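Local atomic coordinates of molybdopterin synthase catalytic subunit (Helicobacter pylori, PDB entry 3RPF), a protein that probably converts cyclic pyranopterin phosphate (precursor Z) into molybdopterin, building its dithiolene group from two sulfur atoms supplied by the partner subunit MoaD. Residues S90-V95 with E109-D114; P120-D125 with R131-E136. All coordinates share one frame; numbering follows the deposited sequence.

In the fold
Interaction 1 lies in the core of the chain, where strand 90-98 of the mixed sheet meets helix 101-118; interaction 2 lies further out, at the edge of the second, antiparallel sheet, where strands 121-127 and 130-133 pair. They share no element, but helix 101-118 leads directly into strand 121-127, so the chain passes from one to the other, and their nearest atoms are about 6 Å apart. The chemistry differs with the setting. Residues 90-95 and 109-114 meet through two phenylalanines, a cysteine and an isoleucine, all buried. Between 120-125 and 131-136 backbone hydrogen bonds do the joining, an arginine stacks on a tyrosine, and part of the surface is exposed.

Interaction 1: residues S90-V95 with E109-D114; sequences SSFLCV and ENFIED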
loop_
_atom_site.group_PDB
_atom_site.type_symbol
_atom_site.label_atom_id
_atom_site.label_comp_id
_atom_site.label_asym_id
_atom_site.label_seq_id
_atom_site.Cartn_x
_atom_site.Cartn_y
_atom_site.Cartn_z
ATOM N N SER A 90 4.009 -4.507 15.975
ATOM C CA SER A 90 4.260 -3.559 14.890
ATOM C C SER A 90 5.141 -2.398 15.318
ATOM O O SER A 90 4.993 -1.861 16.414
ATOM C CB SER A 90 2.934 -3.029 14.326
ATOM O OG SER A 90 2.074 -4.101 13.971
ATOM N N SER A 91 6.050 -1.991 14.441
ATOM C CA SER A 91 7.023 -0.965 14.815
ATOM C C SER A 91 6.887 0.275 13.951
ATOM O O SER A 91 7.464 1.322 14.259
ATOM C CB SER A 91 8.432 -1.520 14.675
ATOM O OG SER A 91 8.684 -1.893 13.332
ATOM N N PHE A 92 6.122 0.167 12.868
ATOM C CA PHE A 92 6.031 1.267 11.924
ATOM C C PHE A 92 4.711 1.124 11.181
ATOM O O PHE A 92 4.281 0.013 10.886
ATOM C CB PHE A 92 7.222 1.199 10.952
ATOM C CG PHE A 92 7.071 2.066 9.711
ATOM C CD1 PHE A 92 6.880 3.439 9.817
ATOM C CD2 PHE A 92 7.180 1.505 8.442
ATOM C CE1 PHE A 92 6.758 4.237 8.689
ATOM C CE2 PHE A 92 7.072 2.297 7.296
ATOM C CZ PHE A 92 6.858 3.675 7.420
ATOM N N LEU A 93 4.061 2.249 10.921
ATOM C CA LEU A 93 2.794 2.243 10.208
ATOM C C LEU A 93 2.695 3.548 9.465
ATOM O O LEU A 93 3.050 4.608 10.001
ATOM C CB LEU A 93 1.622 2.106 11.188
ATOM C CG LEU A 93 0.225 2.057 10.561
ATOM C CD1 LEU A 93 -0.687 1.095 11.311
ATOM C CD2 LEU A 93 -0.373 3.440 10.535
ATOM N N CYS A 94 2.246 3.493 8.218
ATOM C CA CYS A 94 1.958 4.731 7.529
ATOM C C CYS A 94 0.757 4.610 6.638
ATOM O O CYS A 94 0.356 3.503 6.230
ATOM C CB CYS A 94 3.177 5.233 6.761
ATOM S SG CYS A 94 3.683 4.189 5.411
ATOM N N VAL A 95 0.148 5.759 6.372
ATOM C CA VAL A 95 -1.060 5.804 5.555
ATOM C C VAL A 95 -0.918 6.923 4.554
ATOM O O VAL A 95 -0.380 7.991 4.863
ATOM C CB VAL A 95 -2.304 6.057 6.424
ATOM C CG1 VAL A 95 -2.144 7.374 7.199
ATOM C CG2 VAL A 95 -3.561 6.077 5.577
ATOM N N GLU A 109 4.354 4.539 -2.398
ATOM C CA GLU A 109 5.564 3.894 -2.902
ATOM C C GLU A 109 6.793 4.759 -2.660
ATOM O O GLU A 109 7.794 4.297 -2.105
ATOM C CB GLU A 109 5.433 3.650 -4.410
ATOM N N ASN A 110 6.727 6.005 -3.110
ATOM C CA ASN A 110 7.879 6.895 -3.028
ATOM C C ASN A 110 8.275 7.184 -1.584
ATOM O O ASN A 110 9.459 7.190 -1.240
ATOM C CB ASN A 110 7.605 8.200 -3.779
ATOM C CG ASN A 110 7.518 8.004 -5.285
ATOM O OD1 ASN A 110 8.047 7.035 -5.828
ATOM N ND2 ASN A 110 6.853 8.929 -5.966
ATOM N N PHE A 111 7.287 7.417 -0.732
ATOM C CA PHE A 111 7.579 7.674 0.677
ATOM C C PHE A 111 8.275 6.505 1.355
ATOM O O PHE A 111 9.301 6.681 2.015
ATOM C CB PHE A 111 6.310 7.990 1.460
ATOM C CG PHE A 111 6.539 8.093 2.947
ATOM C CD1 PHE A 111 7.224 9.180 3.471
ATOM C CD2 PHE A 111 6.076 7.121 3.810
ATOM C CE1 PHE A 111 7.444 9.300 4.825
ATOM C CE2 PHE A 111 6.299 7.230 5.181
ATOM C CZ PHE A 111 6.989 8.331 5.683
ATOM N N ILE A 112 7.711 5.310 1.215
ATOM C CA ILE A 112 8.249 4.155 1.932
ATOM C C ILE A 112 9.705 3.908 1.559
ATOM O O ILE A 112 10.526 3.584 2.420
ATOM C CB ILE A 112 7.390 2.880 1.703
ATOM C CG1 ILE A 112 5.970 3.120 2.208
ATOM C CG2 ILE A 112 8.010 1.685 2.434
ATOM C CD1 ILE A 112 4.998 1.977 1.898
ATOM N N GLU A 113 10.030 4.081 0.281
ATOM C CA GLU A 113 11.398 3.872 -0.196
ATOM C C GLU A 113 12.332 4.943 0.370
ATOM O O GLU A 113 13.429 4.636 0.832
ATOM C CB GLU A 113 11.435 3.881 -1.728
ATOM C CG GLU A 113 12.836 3.796 -2.358
ATOM C CD GLU A 113 13.505 2.434 -2.187
ATOM O OE1 GLU A 113 12.981 1.590 -1.427
ATOM O OE2 GLU A 113 14.564 2.206 -2.815
ATOM N N ASP A 114 11.890 6.196 0.348
ATOM C CA ASP A 114 12.695 7.277 0.912
ATOM C C ASP A 114 12.885 7.074 2.406
ATOM O O ASP A 114 13.981 7.278 2.938
ATOM C CB ASP A 114 12.045 8.628 0.647
ATOM C CG ASP A 114 13.024 9.783 0.821
ATOM O OD1 ASP A 114 14.025 9.803 0.079
ATOM O OD2 ASP A 114 12.804 10.658 1.683
#
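Cys94 and Phe92 of strand 90-98 meet Phe111 and Ile112 of helix 101-118, one of the helix-on-sheet layers of this alpha/beta fold. Strand and helix segments run roughly antiparallel, at 153°, with their axes 10.2 Å apart, and the two segments touch through side chains. The packed side is apolar and buried. Phe111 swings CG anti to its backbone N (chi1 173°), which carries the ring toward the strand, and its CE2 corner lies 4.2 Å from Phe92 CZ at the edge of the Phe92 ring. Phe115 stacks on Phe92, while Trp65 meets Phe111 edge-to-face, so the pair belongs to a larger aromatic cluster. Leu93 and Val95 point to the other face of the sheet, where helix 14-27 covers them.

The far side of the helix is looser: Asn110 and Glu113 are exposed, and Glu113 makes a salt bridge to Arg101 of the second MoaE subunit. Ile112 stands between the two regions, touching Leu105 of that subunit while its CG1 comes 4.1 Å from Cys94 SG. Cys94 SG also lies 4.0 Å from Phe111 CE2, approaching at the ring edge, 81° off the normal.

Interaction 2: residues P120-D125 with R131-E136; sequences PIWKYD and RIYAKE
Tyr124 and Asp125 join Tyr133 and Ile132 in an antiparallel backbone pairing at the margin of the second sheet, where strand 130-133 forms one edge of the sheet within this chain. Asp125 and Ile132 form the hydrogen-bonded pair: Asp125 N reaches Ile132 O at 2.9 Å, and Ile132 N returns a straighter bond to Asp125 O, also 2.9 Å and 166° at the hydrogen. Tyr124 and Tyr133 follow as the non-hydrogen-bonded pair. Beyond them Ala134 N donates to Lys123 O over a longer 3.3 Å, just where strand 130-133 has ended. Ile132 O also receives the CA-H of Tyr124.

These two strands make a beta hairpin, and its two faces differ. Asp125 and Ile132 point to one; Asp125 there forms a salt bridge with Arg137. Tyr124 and Tyr133 share the other, where Tyr124 CD1 packs 4.1 Å from Tyr133 CB. Arg131 lays its guanidinium flat on the Tyr124 ring in a cation-pi stack, the planes 13° apart and the centres 4.3 Å, with NH1 offset toward the ring's rim, 3.8 Å from CE2. A bend at chi3 (115°) helps turn the guanidinium over the tyrosine. Its NH2 is then gripped by Asp52 and Ser50 of strand 48-53, the neighbour of strand 121-127 on its other side, so the arginine reaches across strand 121-127.

Lys123, Tyr124 and Asp125 probably bind substrate, by analogy with relatives. A sulfate ion, probably from the crystallisation liquor, lies about 5 Å from the Lys123 side chain and may at most mark a pocket. The MoaD chain docks alongside: its Pro70 O accepts a hydrogen bond from Tyr133 OH, and its Pro69 O one from Trp122 NE1. Trp122 CD1 lies 4.4 Å from Tyr133 CE1, which sits at the edge of the indole.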
loop_
_atom_site.group_PDB
_atom_site.type_symbol
_atom_site.label_atom_id
_atom_site.label_comp_id
_atom_site.label_asym_id
_atom_site.label_seq_id
_atom_site.Cartn_x
_atom_site.Cartn_y
_atom_site.Cartn_z
ATOM N N PRO A 120 16.014 9.219 10.014
ATOM C CA PRO A 120 17.062 9.102 11.038
ATOM C C PRO A 120 16.573 8.206 12.162
ATOM O O PRO A 120 16.115 8.698 13.193
ATOM C CB PRO A 120 17.241 10.540 11.514
ATOM C CG PRO A 120 15.870 11.178 11.309
ATOM C CD PRO A 120 15.308 10.515 10.067
ATOM N N ILE A 121 16.625 6.895 11.927
ATOM C CA ILE A 121 16.199 5.899 12.904
ATOM C C ILE A 121 17.204 4.752 12.904
ATOM O O ILE A 121 17.664 4.338 11.836
ATOM C CB ILE A 121 14.808 5.341 12.569
ATOM C CG1 ILE A 121 13.751 6.458 12.610
ATOM C CG2 ILE A 121 14.454 4.212 13.520
ATOM C CD1 ILE A 121 12.331 5.989 12.197
ATOM N N TRP A 122 17.556 4.250 14.093
ATOM C CA TRP A 122 18.567 3.192 14.217
ATOM C C TRP A 122 17.974 1.928 14.817
ATOM O O TRP A 122 17.246 1.975 15.808
ATOM C CB TRP A 122 19.780 3.671 15.030
ATOM C CG TRP A 122 20.461 4.807 14.346
ATOM C CD1 TRP A 122 21.445 4.730 13.409
ATOM C CD2 TRP A 122 20.152 6.194 14.493
ATOM N NE1 TRP A 122 21.770 5.990 12.962
ATOM C CE2 TRP A 122 20.987 6.906 13.616
ATOM C CE3 TRP A 122 19.239 6.902 15.277
ATOM C CZ2 TRP A 122 20.951 8.298 13.515
ATOM C CZ3 TRP A 122 19.206 8.281 15.175
ATOM C CH2 TRP A 122 20.060 8.962 14.306
ATOM N N LYS A 123 18.286 0.795 14.204
ATOM C CA LYS A 123 17.664 -0.469 14.573
ATOM C C LYS A 123 18.667 -1.400 15.223
ATOM O O LYS A 123 19.809 -1.497 14.774
ATOM C CB LYS A 123 17.063 -1.151 13.339
ATOM C CG LYS A 123 16.594 -2.578 13.583
ATOM C CD LYS A 123 15.632 -3.064 12.477
ATOM C CE LYS A 123 16.381 -3.419 11.211
ATOM N NZ LYS A 123 15.444 -3.857 10.118
ATOM N N TYR A 124 18.215 -2.098 16.263
ATOM C CA TYR A 124 19.017 -3.090 16.965
ATOM C C TYR A 124 18.221 -4.385 17.081
ATOM O O TYR A 124 17.016 -4.358 17.354
ATOM C CB TYR A 124 19.326 -2.607 18.374
ATOM C CG TYR A 124 19.984 -1.243 18.458
ATOM C CD1 TYR A 124 21.351 -1.125 18.688
ATOM C CD2 TYR A 124 19.239 -0.082 18.328
ATOM C CE1 TYR A 124 21.961 0.128 18.784
ATOM C CE2 TYR A 124 19.837 1.176 18.420
ATOM C CZ TYR A 124 21.195 1.271 18.642
ATOM O OH TYR A 124 21.785 2.515 18.731
ATOM N N ASP A 125 18.887 -5.515 16.905
ATOM C CA ASP A 125 18.308 -6.815 17.214
ATOM C C ASP A 125 18.310 -6.992 18.736
ATOM O O ASP A 125 19.280 -6.657 19.377
ATOM C CB ASP A 125 19.138 -7.925 16.571
ATOM C CG ASP A 125 19.021 -7.952 15.057
ATOM O OD1 ASP A 125 17.911 -7.773 14.555
ATOM O OD2 ASP A 125 20.039 -8.150 14.368
ATOM N N ARG A 131 21.090 -5.316 23.006
ATOM C CA ARG A 131 20.909 -4.737 21.673
ATOM C C ARG A 131 22.145 -4.970 20.811
ATOM O O ARG A 131 23.260 -4.645 21.224
ATOM C CB ARG A 131 20.690 -3.230 21.758
ATOM C CG ARG A 131 19.716 -2.770 22.825
ATOM C CD ARG A 131 19.721 -1.248 22.911
ATOM N NE ARG A 131 18.443 -0.651 22.522
ATOM C CZ ARG A 131 18.288 0.629 22.193
ATOM N NH1 ARG A 131 19.330 1.450 22.194
ATOM N NH2 ARG A 131 17.092 1.092 21.853
ATOM N N ILE A 132 21.956 -5.527 19.618
ATOM C CA ILE A 132 23.041 -5.621 18.650
ATOM C C ILE A 132 22.707 -4.760 17.440
ATOM O O ILE A 132 21.707 -4.992 16.761
ATOM C CB ILE A 132 23.296 -7.071 18.192
ATOM C CG1 ILE A 132 24.190 -7.805 19.190
ATOM C CG2 ILE A 132 23.959 -7.090 16.829
ATOM C CD1 ILE A 132 23.440 -8.439 20.332
ATOM N N TYR A 133 23.539 -3.761 17.174
ATOM C CA TYR A 133 23.300 -2.855 16.055
ATOM C C TYR A 133 23.289 -3.623 14.738
ATOM O O TYR A 133 24.067 -4.559 14.552
ATOM C CB TYR A 133 24.355 -1.756 16.044
ATOM C CG TYR A 133 24.329 -0.830 14.845
ATOM C CD1 TYR A 133 23.171 -0.149 14.482
ATOM C CD2 TYR A 133 25.485 -0.597 14.109
ATOM C CE1 TYR A 133 23.161 0.718 13.389
ATOM C CE2 TYR A 133 25.486 0.261 13.028
ATOM C CZ TYR A 133 24.328 0.917 12.674
ATOM O OH TYR A 133 24.353 1.771 11.598
ATOM N N ALA A 134 22.401 -3.229 13.825
ATOM C CA ALA A 134 22.244 -3.944 12.556
ATOM C C ALA A 134 23.057 -3.287 11.445
ATOM O O ALA A 134 22.490 -2.794 10.467
ATOM C CB ALA A 134 20.770 -4.011 12.170
ATOM N N LYS A 135 24.381 -3.293 11.592
ATOM C CA LYS A 135 25.263 -2.568 10.678
ATOM C C LYS A 135 25.105 -2.983 9.218
ATOM O O LYS A 135 24.934 -2.134 8.338
ATOM C CB LYS A 135 26.727 -2.719 11.109
ATOM N N GLU A 136 25.157 -4.288 8.968
ATOM C CA GLU A 136 25.131 -4.831 7.608
ATOM C C GLU A 136 23.892 -4.405 6.827
ATOM O O GLU A 136 23.950 -4.199 5.612
ATOM C CB GLU A 136 25.217 -6.368 7.640
ATOM C CG GLU A 136 25.670 -6.948 8.981
ATOM C CD GLU A 136 24.592 -6.857 10.054
ATOM O OE1 GLU A 136 23.395 -6.970 9.709
ATOM O OE2 GLU A 136 24.940 -6.667 11.243
#